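Local coordinates for DNA protection during starvation protein (Mycobacterium smegmatis, PDB 2YW6) that probably protects DNA from oxidative damage by using hydrogen peroxide to oxidise ferrous iron and storing the ferric mineral inside a hollow twelve-subunit shell, at residues S26-L31 with I86-W92; V17-Q22 with L75-K80; M53-Q57 with F148-V152. All coordinates share one frame; numbering follows the deposited sequence.

Interaction 1: S26-L31 with I86-W92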
ATOM      1  N   SER B  26      33.197  -7.754   8.062  1.00 32.18           N
ATOM      2  CA  SER B  26      33.909  -7.949   6.807  1.00 33.86           C
ATOM      3  C   SER B  26      33.405  -9.174   6.051  1.00 33.96           C
ATOM      4  O   SER B  26      33.355  -9.174   4.818  1.00 34.52           O
ATOM      5  CB  SER B  26      35.414  -8.068   7.065  1.00 34.10           C
ATOM      6  OG  SER B  26      35.875  -6.947   7.798  1.00 34.62           O
ATOM      7  N   THR B  27      33.032 -10.219   6.786  1.00 33.61           N
ATOM      8  CA  THR B  27      32.516 -11.439   6.167  1.00 33.28           C
ATOM      9  C   THR B  27      31.196 -11.158   5.461  1.00 33.20           C
ATOM     10  O   THR B  27      30.947 -11.680   4.371  1.00 33.34           O
ATOM     11  CB  THR B  27      32.276 -12.549   7.204  1.00 34.37           C
ATOM     12  OG1 THR B  27      33.536 -13.051   7.658  1.00 35.06           O
ATOM     13  CG2 THR B  27      31.462 -13.690   6.593  1.00 33.59           C
ATOM     14  N   TYR B  28      30.347 -10.347   6.094  1.00 34.62           N
ATOM     15  CA  TYR B  28      29.063  -9.987   5.510  1.00 35.77           C
ATOM     16  C   TYR B  28      29.270  -9.148   4.258  1.00 36.54           C
ATOM     17  O   TYR B  28      28.680  -9.428   3.216  1.00 40.78           O
ATOM     18  CB  TYR B  28      28.213  -9.204   6.511  1.00 34.35           C
ATOM     19  CG  TYR B  28      27.648 -10.033   7.652  1.00 30.88           C
ATOM     20  CD1 TYR B  28      27.087  -9.417   8.779  1.00 27.98           C
ATOM     21  CD2 TYR B  28      27.622 -11.431   7.585  1.00 29.41           C
ATOM     22  CE1 TYR B  28      26.519 -10.177   9.811  1.00 29.18           C
ATOM     23  CE2 TYR B  28      27.060 -12.198   8.606  1.00 28.56           C
ATOM     24  CZ  TYR B  28      26.506 -11.568   9.715  1.00 28.54           C
ATOM     25  OH  TYR B  28      25.960 -12.326  10.725  1.00 26.05           O
ATOM     26  N   ASN B  29      30.114  -8.125   4.351  1.00 36.09           N
ATOM     27  CA  ASN B  29      30.363  -7.277   3.193  1.00 36.12           C
ATOM     28  C   ASN B  29      30.874  -8.125   2.033  1.00 36.70           C
ATOM     29  O   ASN B  29      30.365  -8.034   0.901  1.00 33.15           O
ATOM     30  CB  ASN B  29      31.388  -6.190   3.518  1.00 37.26           C
ATOM     31  CG  ASN B  29      30.841  -5.136   4.460  1.00 37.56           C
ATOM     32  OD1 ASN B  29      29.634  -4.976   4.587  1.00 39.99           O
ATOM     33  ND2 ASN B  29      31.732  -4.399   5.111  1.00 39.31           N
ATOM     34  N   ASP B  30      31.878  -8.950   2.321  1.00 36.29           N
ATOM     35  CA  ASP B  30      32.457  -9.820   1.308  1.00 35.12           C
ATOM     36  C   ASP B  30      31.361 -10.748   0.798  1.00 33.86           C
ATOM     37  O   ASP B  30      31.300 -11.070  -0.393  1.00 34.94           O
ATOM     38  CB  ASP B  30      33.602 -10.634   1.914  1.00 37.92           C
ATOM     39  CG  ASP B  30      34.441 -11.351   0.860  1.00 43.14           C
ATOM     40  OD1 ASP B  30      34.167 -11.180  -0.349  1.00 43.14           O
ATOM     41  OD2 ASP B  30      35.377 -12.087   1.240  1.00 44.53           O
ATOM     42  N   LEU B  31      30.469 -11.142   1.704  1.00 32.43           N
ATOM     43  CA  LEU B  31      29.380 -12.043   1.357  1.00 30.92           C
ATOM     44  C   LEU B  31      28.350 -11.470   0.416  1.00 31.47           C
ATOM     45  O   LEU B  31      28.007 -12.115  -0.581  1.00 32.31           O
ATOM     46  CB  LEU B  31      28.676 -12.552   2.607  1.00 25.96           C
ATOM     47  CG  LEU B  31      27.634 -13.659   2.379  1.00 24.01           C
ATOM     48  CD1 LEU B  31      28.137 -14.721   1.401  1.00 19.42           C
ATOM     49  CD2 LEU B  31      27.304 -14.288   3.724  1.00 21.43           C
ATOM     50  N   ILE B  86      37.913  -5.181   4.061  1.00 40.47           N
ATOM     51  CA  ILE B  86      37.326  -6.463   3.697  1.00 41.61           C
ATOM     52  C   ILE B  86      38.391  -7.519   3.412  1.00 43.78           C
ATOM     53  O   ILE B  86      38.248  -8.654   3.855  1.00 43.70           O
ATOM     54  CB  ILE B  86      36.390  -6.340   2.473  1.00 41.70           C
ATOM     55  CG1 ILE B  86      35.164  -5.507   2.839  1.00 42.76           C
ATOM     56  CG2 ILE B  86      35.949  -7.711   2.012  1.00 41.40           C
ATOM     57  CD1 ILE B  86      34.255  -5.209   1.666  1.00 43.65           C
ATOM     58  N   ILE B  87      39.453  -7.162   2.691  1.00 48.85           N
ATOM     59  CA  ILE B  87      40.493  -8.146   2.396  1.00 56.00           C
ATOM     60  C   ILE B  87      41.417  -8.380   3.600  1.00 58.55           C
ATOM     61  O   ILE B  87      41.897  -9.494   3.814  1.00 59.30           O
ATOM     62  CB  ILE B  87      41.337  -7.748   1.141  1.00 57.22           C
ATOM     63  CG1 ILE B  87      42.285  -6.593   1.467  1.00 59.25           C
ATOM     64  CG2 ILE B  87      40.419  -7.384  -0.009  1.00 58.95           C
ATOM     65  CD1 ILE B  87      43.640  -7.052   1.998  1.00 58.78           C
ATOM     66  N   LYS B  88      41.659  -7.332   4.383  1.00 63.03           N
ATOM     67  CA  LYS B  88      42.506  -7.451   5.564  1.00 63.56           C
ATOM     68  C   LYS B  88      41.882  -8.476   6.508  1.00 61.62           C
ATOM     69  O   LYS B  88      42.508  -9.460   6.894  1.00 60.03           O
ATOM     70  CB  LYS B  88      42.622  -6.098   6.275  1.00 65.86           C
ATOM     71  CG  LYS B  88      43.469  -6.123   7.538  1.00 72.91           C
ATOM     72  CD  LYS B  88      44.873  -6.636   7.245  1.00 77.29           C
ATOM     73  CE  LYS B  88      45.766  -6.581   8.474  1.00 79.00           C
ATOM     74  NZ  LYS B  88      45.998  -5.182   8.943  1.00 79.70           N
ATOM     75  N   ASP B  89      40.632  -8.237   6.870  1.00 61.78           N
ATOM     76  CA  ASP B  89      39.911  -9.131   7.759  1.00 64.04           C
ATOM     77  C   ASP B  89      39.683 -10.475   7.086  1.00 69.80           C
ATOM     78  O   ASP B  89      39.811 -11.529   7.712  1.00 72.32           O
ATOM     79  CB  ASP B  89      38.577  -8.493   8.143  1.00 57.51           C
ATOM     80  CG  ASP B  89      38.752  -7.313   9.081  1.00 52.68           C
ATOM     81  OD1 ASP B  89      38.143  -6.240   8.837  1.00 47.33           O
ATOM     82  OD2 ASP B  89      39.504  -7.461  10.075  1.00 50.18           O
ATOM     83  N   ARG B  90      39.367 -10.425   5.798  1.00 82.20           N
ATOM     84  CA  ARG B  90      39.095 -11.620   5.016  1.00 90.04           C
ATOM     85  C   ARG B  90      40.033 -12.782   5.308  1.00 92.69           C
ATOM     86  O   ARG B  90      41.222 -12.600   5.593  1.00 95.27           O
ATOM     87  CB  ARG B  90      39.150 -11.295   3.517  1.00 91.82           C
ATOM     88  CG  ARG B  90      40.365 -11.858   2.784  1.00 97.18           C
ATOM     89  CD  ARG B  90      40.508 -11.276   1.385  1.00 99.65           C
ATOM     90  NE  ARG B  90      39.281 -11.405   0.603  1.00100.94           N
ATOM     91  CZ  ARG B  90      39.183 -11.096  -0.685  1.00101.04           C
ATOM     92  NH1 ARG B  90      40.245 -10.645  -1.340  1.00100.98           N
ATOM     93  NH2 ARG B  90      38.029 -11.249  -1.321  1.00100.65           N
ATOM     94  N   THR B  91      39.470 -13.981   5.245  1.00 98.69           N
ATOM     95  CA  THR B  91      40.225 -15.206   5.444  1.00105.98           C
ATOM     96  C   THR B  91      39.896 -16.054   4.231  1.00105.62           C
ATOM     97  O   THR B  91      40.783 -16.669   3.635  1.00110.70           O
ATOM     98  CB  THR B  91      39.801 -15.953   6.720  1.00108.62           C
ATOM     99  OG1 THR B  91      40.148 -15.172   7.871  1.00109.15           O
ATOM    100  CG2 THR B  91      40.510 -17.302   6.799  1.00108.79           C
ATOM    101  N   TRP B  92      38.613 -16.074   3.865  1.00107.73           N
ATOM    102  CA  TRP B  92      38.189 -16.829   2.696  1.00106.30           C
ATOM    103  C   TRP B  92      38.643 -16.030   1.475  1.00106.09           C
ATOM    104  O   TRP B  92      38.108 -14.965   1.171  1.00108.74           O
ATOM    105  CB  TRP B  92      36.657 -17.083   2.731  1.00 98.38           C
ATOM    106  CG  TRP B  92      35.760 -16.355   1.716  1.00 88.69           C
ATOM    107  CD1 TRP B  92      35.880 -16.353   0.346  1.00 84.80           C
ATOM    108  CD2 TRP B  92      34.582 -15.582   2.013  1.00 85.37           C
ATOM    109  NE1 TRP B  92      34.855 -15.625  -0.219  1.00 83.23           N
ATOM    110  CE2 TRP B  92      34.050 -15.145   0.772  1.00 84.09           C
ATOM    111  CE3 TRP B  92      33.931 -15.220   3.200  1.00 83.75           C
ATOM    112  CZ2 TRP B  92      32.893 -14.358   0.698  1.00 83.01           C
ATOM    113  CZ3 TRP B  92      32.782 -14.438   3.121  1.00 83.07           C
ATOM    114  CH2 TRP B  92      32.275 -14.018   1.876  1.00 83.43           C
TER
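Asp-30 and Trp-92 stack where the first long helix of the ferritin-like four-helix bundle, 12-41, meets the short helix 83-89 and the turn after it. This short helix, inserted in the connection between the second and third bundle helices, is a hallmark of the Dps family.

The stacking is flat on flat. The Asp-30 carboxylate lies only 7° from parallel to the Trp-92 indole, with OD2 of Asp-30 3.3 Å above the ring plane, near its centre. Asp-30 CG stands anti to the backbone N (chi1 -168°), which carries the carboxylate out from the helix and over the ring. The six-membered edge of the indole faces the helix backbone: Trp-92 CZ3 lies 3.5 Å from Thr-27 O, and Trp-92 CH2 is 4.0 Å from Leu-31 CB. A broad, flat tryptophan can thus cover a whole turn.

Charge pairing adds a long salt bridge, Arg-90 NH2 lying 3.8 Å from Asp-30 OD2; the poorly ordered guanidinium has its stronger partner in Asp-94.

Apolar contact comes from branched Ile-86, which spreads CD1 against Asn-29 CB and CG2 against Asp-30 CB, while Pro-83 of a neighbouring subunit packs on Ile-86 and Asp-30.

A single hydrogen bond runs between the two segments: Ser-26, small enough for this close approach, donates OG to Asp-89 OD1 over 2.6 Å, reaching that oxygen on its anti side and 33° out of the carboxylate plane.

Interaction 2: V17-Q22 with L75-K80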
ATOM      1  N   VAL B  17      34.537  -7.911  22.196  1.00 48.17           N
ATOM      2  CA  VAL B  17      33.324  -8.204  21.452  1.00 46.20           C
ATOM      3  C   VAL B  17      33.359  -7.402  20.149  1.00 43.89           C
ATOM      4  O   VAL B  17      33.068  -7.924  19.065  1.00 42.01           O
ATOM      5  CB  VAL B  17      32.072  -7.792  22.245  1.00 47.60           C
ATOM      6  CG1 VAL B  17      30.824  -8.202  21.491  1.00 49.95           C
ATOM      7  CG2 VAL B  17      32.096  -8.419  23.623  1.00 50.12           C
ATOM      8  N   ALA B  18      33.724  -6.127  20.272  1.00 40.61           N
ATOM      9  CA  ALA B  18      33.797  -5.224  19.128  1.00 39.56           C
ATOM     10  C   ALA B  18      34.689  -5.809  18.033  1.00 41.14           C
ATOM     11  O   ALA B  18      34.395  -5.664  16.844  1.00 38.30           O
ATOM     12  CB  ALA B  18      34.312  -3.835  19.574  1.00 34.38           C
ATOM     13  N   ASP B  19      35.766  -6.478  18.431  1.00 42.78           N
ATOM     14  CA  ASP B  19      36.667  -7.096  17.466  1.00 45.46           C
ATOM     15  C   ASP B  19      35.986  -8.273  16.771  1.00 44.93           C
ATOM     16  O   ASP B  19      36.048  -8.400  15.544  1.00 43.80           O
ATOM     17  CB  ASP B  19      37.943  -7.556  18.160  1.00 51.93           C
ATOM     18  CG  ASP B  19      38.777  -6.397  18.640  1.00 60.61           C
ATOM     19  OD1 ASP B  19      39.877  -6.628  19.172  1.00 66.58           O
ATOM     20  OD2 ASP B  19      38.328  -5.244  18.481  1.00 64.95           O
ATOM     21  N   LEU B  20      35.341  -9.129  17.561  1.00 42.81           N
ATOM     22  CA  LEU B  20      34.627 -10.275  17.016  1.00 39.88           C
ATOM     23  C   LEU B  20      33.651  -9.807  15.953  1.00 38.90           C
ATOM     24  O   LEU B  20      33.543 -10.423  14.890  1.00 38.80           O
ATOM     25  CB  LEU B  20      33.833 -10.985  18.104  1.00 39.32           C
ATOM     26  CG  LEU B  20      34.483 -12.093  18.914  1.00 39.44           C
ATOM     27  CD1 LEU B  20      33.430 -12.703  19.841  1.00 40.53           C
ATOM     28  CD2 LEU B  20      35.030 -13.147  17.988  1.00 38.77           C
ATOM     29  N   LEU B  21      32.933  -8.720  16.245  1.00 37.11           N
ATOM     30  CA  LEU B  21      31.951  -8.193  15.300  1.00 36.36           C
ATOM     31  C   LEU B  21      32.578  -7.660  14.013  1.00 34.61           C
ATOM     32  O   LEU B  21      32.020  -7.842  12.930  1.00 34.04           O
ATOM     33  CB  LEU B  21      31.090  -7.113  15.955  1.00 34.02           C
ATOM     34  CG  LEU B  21      30.131  -7.626  17.031  1.00 33.45           C
ATOM     35  CD1 LEU B  21      29.409  -6.445  17.664  1.00 32.47           C
ATOM     36  CD2 LEU B  21      29.134  -8.618  16.416  1.00 32.29           C
ATOM     37  N   GLN B  22      33.731  -7.011  14.126  1.00 32.75           N
ATOM     38  CA  GLN B  22      34.400  -6.485  12.944  1.00 33.16           C
ATOM     39  C   GLN B  22      34.673  -7.621  11.964  1.00 34.86           C
ATOM     40  O   GLN B  22      34.507  -7.461  10.752  1.00 32.33           O
ATOM     41  CB  GLN B  22      35.714  -5.813  13.325  1.00 32.04           C
ATOM     42  CG  GLN B  22      36.479  -5.290  12.135  1.00 29.96           C
ATOM     43  CD  GLN B  22      35.712  -4.214  11.397  1.00 29.78           C
ATOM     44  OE1 GLN B  22      35.339  -3.197  11.986  1.00 30.85           O
ATOM     45  NE2 GLN B  22      35.471  -4.428  10.104  1.00 26.46           N
ATOM     46  N   LEU B  75      29.229  -0.052  20.733  1.00 43.90           N
ATOM     47  CA  LEU B  75      30.146  -0.560  21.737  1.00 46.37           C
ATOM     48  C   LEU B  75      31.293   0.422  21.993  1.00 46.85           C
ATOM     49  O   LEU B  75      31.882   0.429  23.070  1.00 47.59           O
ATOM     50  CB  LEU B  75      30.682  -1.926  21.312  1.00 48.24           C
ATOM     51  CG  LEU B  75      29.615  -3.022  21.340  1.00 49.61           C
ATOM     52  CD1 LEU B  75      30.201  -4.338  20.877  1.00 51.22           C
ATOM     53  CD2 LEU B  75      29.078  -3.151  22.744  1.00 50.81           C
ATOM     54  N   GLY B  76      31.606   1.251  21.004  1.00 46.83           N
ATOM     55  CA  GLY B  76      32.666   2.224  21.184  1.00 46.38           C
ATOM     56  C   GLY B  76      33.767   2.249  20.138  1.00 48.16           C
ATOM     57  O   GLY B  76      34.560   3.190  20.104  1.00 46.56           O
ATOM     58  N   LYS B  77      33.846   1.236  19.286  1.00 48.28           N
ATOM     59  CA  LYS B  77      34.887   1.229  18.271  1.00 46.85           C
ATOM     60  C   LYS B  77      34.340   1.757  16.952  1.00 44.40           C
ATOM     61  O   LYS B  77      33.144   2.008  16.814  1.00 41.26           O
ATOM     62  CB  LYS B  77      35.465  -0.193  18.120  1.00 50.98           C
ATOM     63  CG  LYS B  77      36.501  -0.392  17.000  1.00 63.37           C
ATOM     64  CD  LYS B  77      37.426   0.833  16.806  1.00 67.60           C
ATOM     65  CE  LYS B  77      38.165   1.236  18.054  1.00 69.23           C
ATOM     66  NZ  LYS B  77      38.744   2.585  17.786  1.00 68.90           N
ATOM     67  N   SER B  78      35.236   1.945  15.996  1.00 42.18           N
ATOM     68  CA  SER B  78      34.897   2.440  14.674  1.00 39.99           C
ATOM     69  C   SER B  78      34.880   1.265  13.700  1.00 39.36           C
ATOM     70  O   SER B  78      35.904   0.603  13.485  1.00 38.69           O
ATOM     71  CB  SER B  78      35.931   3.488  14.247  1.00 37.81           C
ATOM     72  OG  SER B  78      35.884   3.738  12.859  1.00 38.55           O
ATOM     73  N   PRO B  79      33.704   0.962  13.131  1.00 37.24           N
ATOM     74  CA  PRO B  79      33.562  -0.144  12.176  1.00 37.78           C
ATOM     75  C   PRO B  79      34.119   0.227  10.805  1.00 38.61           C
ATOM     76  O   PRO B  79      34.047   1.387  10.398  1.00 37.30           O
ATOM     77  CB  PRO B  79      32.053  -0.395  12.158  1.00 39.21           C
ATOM     78  CG  PRO B  79      31.479   0.959  12.418  1.00 38.70           C
ATOM     79  CD  PRO B  79      32.385   1.523  13.492  1.00 38.43           C
ATOM     80  N   LYS B  80      34.692  -0.745  10.100  1.00 39.24           N
ATOM     81  CA  LYS B  80      35.264  -0.487   8.773  1.00 39.60           C
ATOM     82  C   LYS B  80      34.584  -1.266   7.669  1.00 38.86           C
ATOM     83  O   LYS B  80      34.527  -2.494   7.712  1.00 38.53           O
ATOM     84  CB  LYS B  80      36.755  -0.824   8.733  1.00 44.41           C
ATOM     85  CG  LYS B  80      37.642   0.112   9.510  1.00 51.34           C
ATOM     86  CD  LYS B  80      37.633  -0.225  10.973  1.00 55.74           C
ATOM     87  CE  LYS B  80      38.635   0.639  11.703  1.00 57.32           C
ATOM     88  NZ  LYS B  80      38.290   2.078  11.568  1.00 57.76           N
TER
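Leu-75 and the 17-22 face of helix 12-41 pack together at one end of the ferritin-like four-helix bundle, where a Schellman motif closes the second helix and sends the chain off along the first. Gly-76 is the C-prime residue of that motif; its positive phi would press a CB against the preceding carbonyl oxygen, a conflict that glycine avoids.

The close-packed part is apolar. Leu-75 CD1 is set 4.0 Å from Val-17 CG1 and 3.9 Å from Leu-21 CD1, and the leucine side chain crosses both of theirs at about a right angle. Ala-18, with just a methyl group, lets the chain come near and meets Lys-77 CB at 4.1 Å. Leu-127, on helix 102-127, continues the apolar layer beyond Val-17.

Toward solvent the contact thins out. Lys-77 contributes little beyond its CB, and its flexible, charged chain turns away from the helix, as suits an exposed position. Lys-80 also turns its ammonium away, but to a subunit interface: it pairs most strongly with Glu-98 of a neighbouring subunit, and also bonds Ser-78 OG in its own chain.

What holds the far end is the backbone of Lys-80, gripped twice by one glutamine. Gln-22 starts with CG anti to its backbone N and bends at chi2 (63°), bringing both ends of its amide to a single residue: OE1 accepts from Lys-80 N at 3.2 Å, and NE2 donates at 3.2 Å to Lys-80 O, in the carbonyl plane and on a lone pair.

Interaction 3: M53-Q57 with F148-V152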
ATOM      1  N   MET B  53      16.447 -16.746  -5.556  1.00 46.99           N
ATOM      2  CA  MET B  53      16.944 -17.145  -4.248  1.00 44.81           C
ATOM      3  C   MET B  53      17.982 -16.177  -3.659  1.00 41.18           C
ATOM      4  O   MET B  53      17.958 -15.885  -2.461  1.00 40.32           O
ATOM      5  CB  MET B  53      17.515 -18.562  -4.345  1.00 46.43           C
ATOM      6  CG  MET B  53      18.106 -19.107  -3.061  1.00 50.50           C
ATOM      7  SD  MET B  53      18.845 -20.725  -3.330  1.00 53.16           S
ATOM      8  CE  MET B  53      20.444 -20.306  -3.968  1.00 52.50           C
ATOM      9  N   ILE B  54      18.877 -15.677  -4.509  1.00 36.75           N
ATOM     10  CA  ILE B  54      19.929 -14.754  -4.081  1.00 36.39           C
ATOM     11  C   ILE B  54      19.448 -13.370  -3.660  1.00 36.78           C
ATOM     12  O   ILE B  54      19.874 -12.854  -2.625  1.00 36.46           O
ATOM     13  CB  ILE B  54      20.973 -14.568  -5.194  1.00 28.68           C
ATOM     14  CG1 ILE B  54      21.821 -15.829  -5.321  1.00 24.29           C
ATOM     15  CG2 ILE B  54      21.883 -13.378  -4.893  1.00 22.31           C
ATOM     16  CD1 ILE B  54      22.587 -15.848  -6.621  1.00 19.10           C
ATOM     17  N   ASP B  55      18.582 -12.769  -4.470  1.00 38.55           N
ATOM     18  CA  ASP B  55      18.066 -11.430  -4.185  1.00 41.14           C
ATOM     19  C   ASP B  55      17.716 -11.162  -2.709  1.00 38.61           C
ATOM     20  O   ASP B  55      18.275 -10.248  -2.083  1.00 37.03           O
ATOM     21  CB  ASP B  55      16.859 -11.138  -5.086  1.00 46.37           C
ATOM     22  CG  ASP B  55      17.267 -10.842  -6.521  1.00 52.95           C
ATOM     23  OD1 ASP B  55      16.391 -10.872  -7.415  1.00 53.65           O
ATOM     24  OD2 ASP B  55      18.468 -10.568  -6.752  1.00 55.52           O
ATOM     25  N   PRO B  56      16.788 -11.944  -2.136  1.00 32.12           N
ATOM     26  CA  PRO B  56      16.445 -11.703  -0.733  1.00 32.07           C
ATOM     27  C   PRO B  56      17.638 -11.885   0.211  1.00 31.14           C
ATOM     28  O   PRO B  56      17.776 -11.128   1.174  1.00 30.10           O
ATOM     29  CB  PRO B  56      15.302 -12.688  -0.479  1.00 28.05           C
ATOM     30  CG  PRO B  56      15.586 -13.791  -1.454  1.00 28.91           C
ATOM     31  CD  PRO B  56      15.984 -13.040  -2.696  1.00 28.49           C
ATOM     32  N   GLN B  57      18.510 -12.855  -0.069  1.00 30.36           N
ATOM     33  CA  GLN B  57      19.678 -13.080   0.792  1.00 29.78           C
ATOM     34  C   GLN B  57      20.616 -11.867   0.761  1.00 27.81           C
ATOM     35  O   GLN B  57      21.205 -11.499   1.786  1.00 28.30           O
ATOM     36  CB  GLN B  57      20.445 -14.339   0.353  1.00 30.27           C
ATOM     37  CG  GLN B  57      21.638 -14.691   1.245  1.00 28.95           C
ATOM     38  CD  GLN B  57      21.217 -15.250   2.606  1.00 29.55           C
ATOM     39  OE1 GLN B  57      20.057 -15.152   3.003  1.00 30.74           O
ATOM     40  NE2 GLN B  57      22.163 -15.827   3.324  1.00 27.24           N
ATOM     41  N   PHE B 148      19.600 -20.438   4.184  1.00 34.74           N
ATOM     42  CA  PHE B 148      20.031 -20.148   2.826  1.00 34.53           C
ATOM     43  C   PHE B 148      20.943 -21.233   2.251  1.00 34.98           C
ATOM     44  O   PHE B 148      20.789 -21.627   1.090  1.00 33.63           O
ATOM     45  CB  PHE B 148      20.758 -18.803   2.764  1.00 31.10           C
ATOM     46  CG  PHE B 148      21.092 -18.375   1.369  1.00 27.91           C
ATOM     47  CD1 PHE B 148      20.120 -17.801   0.552  1.00 25.81           C
ATOM     48  CD2 PHE B 148      22.366 -18.587   0.853  1.00 25.67           C
ATOM     49  CE1 PHE B 148      20.416 -17.443  -0.758  1.00 25.54           C
ATOM     50  CE2 PHE B 148      22.677 -18.235  -0.457  1.00 27.10           C
ATOM     51  CZ  PHE B 148      21.702 -17.664  -1.268  1.00 26.95           C
ATOM     52  N   GLN B 149      21.900 -21.693   3.060  1.00 36.32           N
ATOM     53  CA  GLN B 149      22.842 -22.722   2.632  1.00 37.94           C
ATOM     54  C   GLN B 149      22.062 -23.963   2.247  1.00 40.50           C
ATOM     55  O   GLN B 149      22.421 -24.673   1.311  1.00 38.00           O
ATOM     56  CB  GLN B 149      23.828 -23.072   3.749  1.00 38.71           C
ATOM     57  CG  GLN B 149      25.025 -23.879   3.260  1.00 44.26           C
ATOM     58  CD  GLN B 149      25.782 -24.576   4.382  1.00 46.11           C
ATOM     59  OE1 GLN B 149      26.982 -24.852   4.261  1.00 46.71           O
ATOM     60  NE2 GLN B 149      25.083 -24.883   5.467  1.00 44.89           N
ATOM     61  N   TRP B 150      20.991 -24.233   2.977  1.00 42.22           N
ATOM     62  CA  TRP B 150      20.184 -25.394   2.657  1.00 42.51           C
ATOM     63  C   TRP B 150      19.529 -25.256   1.283  1.00 41.73           C
ATOM     64  O   TRP B 150      19.479 -26.227   0.522  1.00 38.07           O
ATOM     65  CB  TRP B 150      19.108 -25.637   3.711  1.00 48.79           C
ATOM     66  CG  TRP B 150      18.201 -26.722   3.268  1.00 59.04           C
ATOM     67  CD1 TRP B 150      18.559 -27.988   2.911  1.00 61.77           C
ATOM     68  CD2 TRP B 150      16.794 -26.615   3.036  1.00 62.82           C
ATOM     69  NE1 TRP B 150      17.462 -28.677   2.458  1.00 65.84           N
ATOM     70  CE2 TRP B 150      16.365 -27.861   2.522  1.00 65.33           C
ATOM     71  CE3 TRP B 150      15.854 -25.593   3.201  1.00 65.01           C
ATOM     72  CZ2 TRP B 150      15.034 -28.107   2.175  1.00 67.04           C
ATOM     73  CZ3 TRP B 150      14.525 -25.839   2.855  1.00 66.75           C
ATOM     74  CH2 TRP B 150      14.128 -27.088   2.347  1.00 66.60           C
ATOM     75  N   PHE B 151      19.019 -24.071   0.959  1.00 39.66           N
ATOM     76  CA  PHE B 151      18.395 -23.883  -0.350  1.00 39.80           C
ATOM     77  C   PHE B 151      19.445 -24.127  -1.413  1.00 37.51           C
ATOM     78  O   PHE B 151      19.161 -24.693  -2.462  1.00 36.60           O
ATOM     79  CB  PHE B 151      17.823 -22.471  -0.514  1.00 44.58           C
ATOM     80  CG  PHE B 151      16.573 -22.225   0.279  1.00 52.19           C
ATOM     81  CD1 PHE B 151      15.763 -23.283   0.680  1.00 54.19           C
ATOM     82  CD2 PHE B 151      16.190 -20.930   0.606  1.00 56.46           C
ATOM     83  CE1 PHE B 151      14.591 -23.058   1.400  1.00 56.09           C
ATOM     84  CE2 PHE B 151      15.012 -20.695   1.326  1.00 58.17           C
ATOM     85  CZ  PHE B 151      14.214 -21.768   1.725  1.00 56.69           C
ATOM     86  N   VAL B 152      20.668 -23.697  -1.125  1.00 34.87           N
ATOM     87  CA  VAL B 152      21.778 -23.884  -2.049  1.00 32.38           C
ATOM     88  C   VAL B 152      22.034 -25.380  -2.220  1.00 32.11           C
ATOM     89  O   VAL B 152      22.058 -25.887  -3.342  1.00 31.81           O
ATOM     90  CB  VAL B 152      23.071 -23.185  -1.527  1.00 32.00           C
ATOM     91  CG1 VAL B 152      24.226 -23.432  -2.482  1.00 31.41           C
ATOM     92  CG2 VAL B 152      22.834 -21.676  -1.372  1.00 29.68           C
TER
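The Phe-148 ring has Gln-57 spread over one face, Met-53 sulfur set obliquely on the other side, and the Met-53 carbonyl at its edge. Gln-57 lays its whole side chain down: CG sits 3.5 Å from the ring centroid, only 12° off the normal, in a CH-pi contact, and the amide beyond it is stacked 8° from parallel. The bend at chi2 (73°) folds the amide back across the phenylalanine toward Phe-148 CB. At the edge, Phe-148 CE1 meets Met-53 O at 3.4 Å.

These groups join helices 47-75 and 132-155, second and fourth of the ferritin-like bundle, which run antiparallel here with axes 11.3 Å apart. Long side chains suit so wide a gap. Met-53, extended through chi1 and chi2, crosses it to place SD 5.0 Å from the centroid of Phe-148, a Met-aromatic contact; SD also touches Phe-151 CB at 3.5 Å, and the methyl CE reaches Val-152 CG2 at 3.8 Å.

Tyr-113, on helix 102-127, meets the Phe-148 ring and hydrogen-bonds Gln-57 NE2 through its OH.

No hydrogen bond links the two segments themselves, so they hold together by dispersion and by weak contacts with the ring. A glutamine can serve in this buried place because its aliphatic part and flat amide suit the aromatic face, while Tyr-113 satisfies NE2 and probably helps fix the amide's rotation.

Overall arrangement
Interactions 1 and 2 share helix 12-41, their centres 14 Å apart, and fasten successive parts of the connection from helix 47-75 to helix 102-127 to that one helix. They touch where Gln-22 NE2 comes within 3.5 Å of Asp-89 OD1, and both border the same neighbouring subunit. Interaction 3 lies on the opposite side of the chain's centre, 19 Å from interaction 1 and 27 Å from interaction 2 between centres. Within the chain, Asp-66 and Glu-70, probable iron ligands at a site shared between subunits, lie near the first two: the side chains of Asn-29 and Asp-66, and those of Pro-79 and Glu-70, are each about 7 Å apart. Phe-151 of interaction 3 packs instead on Glu-70 of another subunit.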